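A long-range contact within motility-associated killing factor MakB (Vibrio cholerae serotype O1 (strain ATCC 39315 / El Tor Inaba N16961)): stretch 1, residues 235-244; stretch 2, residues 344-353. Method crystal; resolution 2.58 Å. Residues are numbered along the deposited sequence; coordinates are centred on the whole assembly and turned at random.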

# COMPACT_ATOMS: atom_id res chain seq x y z
N VAL A 235 -9.53 -21.50 3.92
CA VAL A 235 -8.25 -21.70 3.23
C VAL A 235 -8.05 -23.18 2.90
O VAL A 235 -7.60 -23.53 1.81
N GLN A 236 -8.40 -24.06 3.84
CA GLN A 236 -8.24 -25.49 3.60
C GLN A 236 -9.26 -26.05 2.62
O GLN A 236 -9.01 -27.08 2.00
N GLN A 237 -10.41 -25.38 2.46
CA GLN A 237 -11.39 -25.82 1.47
C GLN A 237 -11.02 -25.37 0.07
O GLN A 237 -11.34 -26.06 -0.91
N ASP A 238 -10.36 -24.21 -0.06
CA ASP A 238 -9.83 -23.78 -1.35
C ASP A 238 -8.58 -24.56 -1.72
O ASP A 238 -8.38 -24.90 -2.89
N LEU A 239 -7.73 -24.85 -0.73
CA LEU A 239 -6.54 -25.66 -0.99
C LEU A 239 -6.90 -27.05 -1.50
O LEU A 239 -6.28 -27.56 -2.43
N ASP A 240 -7.91 -27.69 -0.89
CA ASP A 240 -8.27 -29.04 -1.30
C ASP A 240 -8.99 -29.04 -2.64
O ASP A 240 -8.76 -29.92 -3.47
N LYS A 241 -9.86 -28.05 -2.87
CA LYS A 241 -10.56 -27.95 -4.15
C LYS A 241 -9.57 -27.78 -5.30
O LYS A 241 -9.78 -28.32 -6.39
N LEU A 242 -8.48 -27.05 -5.06
CA LEU A 242 -7.49 -26.81 -6.11
C LEU A 242 -6.78 -28.09 -6.50
O LEU A 242 -6.62 -28.39 -7.69
N THR A 243 -6.33 -28.87 -5.51
CA THR A 243 -5.68 -30.15 -5.78
C THR A 243 -6.51 -31.01 -6.72
O THR A 243 -5.97 -31.66 -7.63
N GLN A 244 -7.83 -31.02 -6.53
CA GLN A 244 -8.70 -31.80 -7.39
C GLN A 244 -8.73 -31.23 -8.80
O GLN A 244 -8.71 -31.99 -9.78
N LEU A 344 4.81 -20.34 4.50
CA LEU A 344 4.73 -20.81 3.13
C LEU A 344 3.50 -21.70 2.97
O LEU A 344 3.40 -22.75 3.62
N VAL A 345 2.58 -21.29 2.10
CA VAL A 345 1.39 -22.08 1.76
C VAL A 345 1.73 -22.88 0.51
O VAL A 345 1.59 -22.39 -0.62
N ASN A 346 2.17 -24.12 0.69
CA ASN A 346 2.60 -24.99 -0.40
C ASN A 346 1.39 -25.76 -0.94
O ASN A 346 0.91 -26.69 -0.29
N THR A 347 0.91 -25.39 -2.13
CA THR A 347 -0.32 -25.97 -2.66
C THR A 347 -0.12 -27.30 -3.37
O THR A 347 -1.09 -28.04 -3.56
N LEU A 348 1.10 -27.63 -3.79
CA LEU A 348 1.32 -28.96 -4.35
C LEU A 348 1.53 -30.01 -3.27
O LEU A 348 1.73 -31.19 -3.59
N ASN A 349 1.48 -29.62 -1.99
CA ASN A 349 1.55 -30.55 -0.87
C ASN A 349 0.42 -30.38 0.14
O ASN A 349 0.34 -31.16 1.09
N ASN A 350 -0.44 -29.38 -0.04
CA ASN A 350 -1.46 -28.98 0.94
C ASN A 350 -0.87 -28.69 2.31
O ASN A 350 -1.58 -28.75 3.32
N THR A 351 0.41 -28.36 2.37
CA THR A 351 1.12 -28.10 3.62
C THR A 351 1.22 -26.60 3.88
O THR A 351 1.25 -25.79 2.95
N ILE A 352 1.26 -26.24 5.16
CA ILE A 352 1.36 -24.84 5.61
C ILE A 352 2.43 -24.81 6.69
O ILE A 352 2.16 -25.17 7.85
N GLN A 353 3.64 -24.40 6.33
CA GLN A 353 4.74 -24.31 7.27
C GLN A 353 4.91 -22.88 7.76
O GLN A 353 4.19 -21.96 7.37

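One face of a helix, residues 235-244, packs against a β-hairpin, residues 344-353, through a small contact centred on Leu239 and Asn350, part apolar and part polar, with no clear hydrogen bond between the stretches. The buried surface amounts to 406 Å², summed over both sides. The hairpin is held by backbone pairing of Leu344 with Gln353 and of Asn346 with Thr351, so that Val345 and Ile352 both direct CA-to-CB toward the helix while Asn346 and Thr351 point away.

Leu239 points toward the hairpin in an m, t rotamer. CD1 of Leu239 meets CD1 of Ile352 at 4.0 Å and CD2 of Leu239 lies 3.8 Å from CG2 of Thr347, while both Leu239 methyls, CD1 and CD2, lie 4.1 Å from CG1 of Val345. Ile352 points toward the helix and adopts the m, t conformation, with CD1 making its contact with Leu239, and Val345 is t. One helical turn beyond Leu239, Leu242 (t, p) also points toward the hairpin but contributes less, its CD2 approaching CB of Thr347 at 4.4 Å. Thr347, a p rotamer set sideways to the helix, thus offers carbon atoms to both leucines, while its hydroxyl is hydrogen-bonded elsewhere in the structure.

Asn350, in the turn, has the largest area covered by the opposing stretch. Its backbone lies in the left-handed region (phi 54°, psi 23°), and its CA-to-CB bond runs sideways, but the m side chain brings its amide up to the helix. OD1 of Asn350 sits 3.7 Å from CB of Leu239 and 3.3 Å from the carbonyl O of Leu239; two acceptors cannot bond directly to one another. ND2 of Asn350 comes within 2.8 Å of OD1 of Asp240, an m rotamer whose carboxylate reaches nearer than its sideways CA-to-CB bond suggests, yet the angle is too poor for a hydrogen bond. Thr243 (m) places OG1 3.5 Å from OD1 of Asn350, and the same hydroxyl donates a weak hydrogen bond to O of Leu239 at 3.4 Å, within the helix.

At the other end of the contact, Gln236 (m, m) has a sideways CA-to-CB bond, but its amide end comes nearer the hairpin, leaving NE2 4.0 Å from O of Asn350 and 4.4 Å from CD1 of Ile352. Asn346, turned away from the helix, instead braces the turn: its OD1 accepts a hydrogen bond from ND2 of Asn349 at 3.2 Å and a weak one from N of Leu348 at 3.2 Å.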

# COMPACT_ATOMS: atom_id res chain seq x y z
CB VAL A 235 -7.09 -21.15 4.08
CG1 VAL A 235 -5.76 -21.45 3.41
CG2 VAL A 235 -7.26 -19.66 4.31
CB GLN A 236 -8.31 -26.25 4.93
CG GLN A 236 -6.96 -26.42 5.61
CD GLN A 236 -6.03 -27.35 4.85
OE1 GLN A 236 -6.44 -28.01 3.89
NE2 GLN A 236 -4.77 -27.39 5.27
CB GLN A 237 -12.79 -25.30 1.84
CG GLN A 237 -13.36 -25.90 3.12
CD GLN A 237 -14.66 -25.24 3.55
OE1 GLN A 237 -15.37 -24.66 2.72
NE2 GLN A 237 -14.97 -25.32 4.83
CB ASP A 238 -9.54 -22.28 -1.32
CG ASP A 238 -10.80 -21.44 -1.20
OD1 ASP A 238 -11.88 -21.94 -1.59
OD2 ASP A 238 -10.72 -20.29 -0.72
CB LEU A 239 -5.70 -25.77 0.29
CG LEU A 239 -4.63 -24.70 0.52
CD1 LEU A 239 -4.25 -24.62 1.99
CD2 LEU A 239 -3.40 -25.00 -0.33
CB ASP A 240 -9.14 -29.71 -0.23
CG ASP A 240 -8.32 -30.27 0.92
OD1 ASP A 240 -7.08 -30.16 0.90
OD2 ASP A 240 -8.93 -30.84 1.85
CB LYS A 241 -11.54 -26.78 -4.10
CG LYS A 241 -12.63 -26.80 -5.15
CD LYS A 241 -13.51 -25.57 -5.02
CE LYS A 241 -14.94 -25.82 -5.50
NZ LYS A 241 -15.72 -26.67 -4.54
CB LEU A 242 -6.50 -25.74 -5.65
CG LEU A 242 -5.46 -25.29 -6.67
CD1 LEU A 242 -6.13 -24.80 -7.95
CD2 LEU A 242 -4.56 -24.19 -6.10
CB THR A 243 -5.43 -30.90 -4.47
OG1 THR A 243 -4.48 -30.18 -3.67
CG2 THR A 243 -4.90 -32.31 -4.73
CB GLN A 244 -10.12 -31.84 -6.81
CG GLN A 244 -10.70 -33.23 -6.64
CD GLN A 244 -9.84 -34.10 -5.75
OE1 GLN A 244 -9.65 -35.29 -6.02
NE2 GLN A 244 -9.31 -33.52 -4.68
CB LEU A 344 6.00 -21.57 2.74
CG LEU A 344 5.95 -22.50 1.52
CD1 LEU A 344 5.59 -21.75 0.25
CD2 LEU A 344 7.26 -23.24 1.35
CB VAL A 345 0.16 -21.19 1.55
CG1 VAL A 345 -1.07 -22.04 1.34
CG2 VAL A 345 -0.03 -20.25 2.73
CB ASN A 346 3.69 -25.93 0.09
CG ASN A 346 4.34 -26.74 -1.03
OD1 ASN A 346 3.72 -27.02 -2.06
ND2 ASN A 346 5.59 -27.13 -0.82
CB THR A 347 -1.02 -25.00 -3.62
OG1 THR A 347 -0.29 -24.92 -4.85
CG2 THR A 347 -1.12 -23.61 -3.00
CB LEU A 348 2.51 -28.95 -5.33
CG LEU A 348 3.91 -28.50 -4.89
CD1 LEU A 348 4.94 -29.57 -5.21
CD2 LEU A 348 4.30 -27.18 -5.55
CB ASN A 349 2.89 -30.41 -0.14
CG ASN A 349 4.07 -30.91 -0.96
OD1 ASN A 349 4.38 -32.10 -0.96
ND2 ASN A 349 4.73 -29.99 -1.66
CB ASN A 350 -2.57 -30.03 1.06
CG ASN A 350 -3.68 -29.83 0.04
OD1 ASN A 350 -3.78 -28.78 -0.59
ND2 ASN A 350 -4.53 -30.84 -0.10
CB THR A 351 2.51 -28.73 3.59
OG1 THR A 351 3.21 -28.27 2.43
CG2 THR A 351 2.41 -30.23 3.52
CB ILE A 352 0.03 -24.29 6.12
CG1 ILE A 352 -1.02 -24.27 5.01
CG2 ILE A 352 0.21 -22.90 6.72
CD1 ILE A 352 -2.36 -23.75 5.45
CB GLN A 353 6.05 -24.81 6.64
CG GLN A 353 6.14 -26.31 6.48
CD GLN A 353 5.82 -26.76 5.07
OE1 GLN A 353 5.46 -25.95 4.21
NE2 GLN A 353 5.96 -28.06 4.82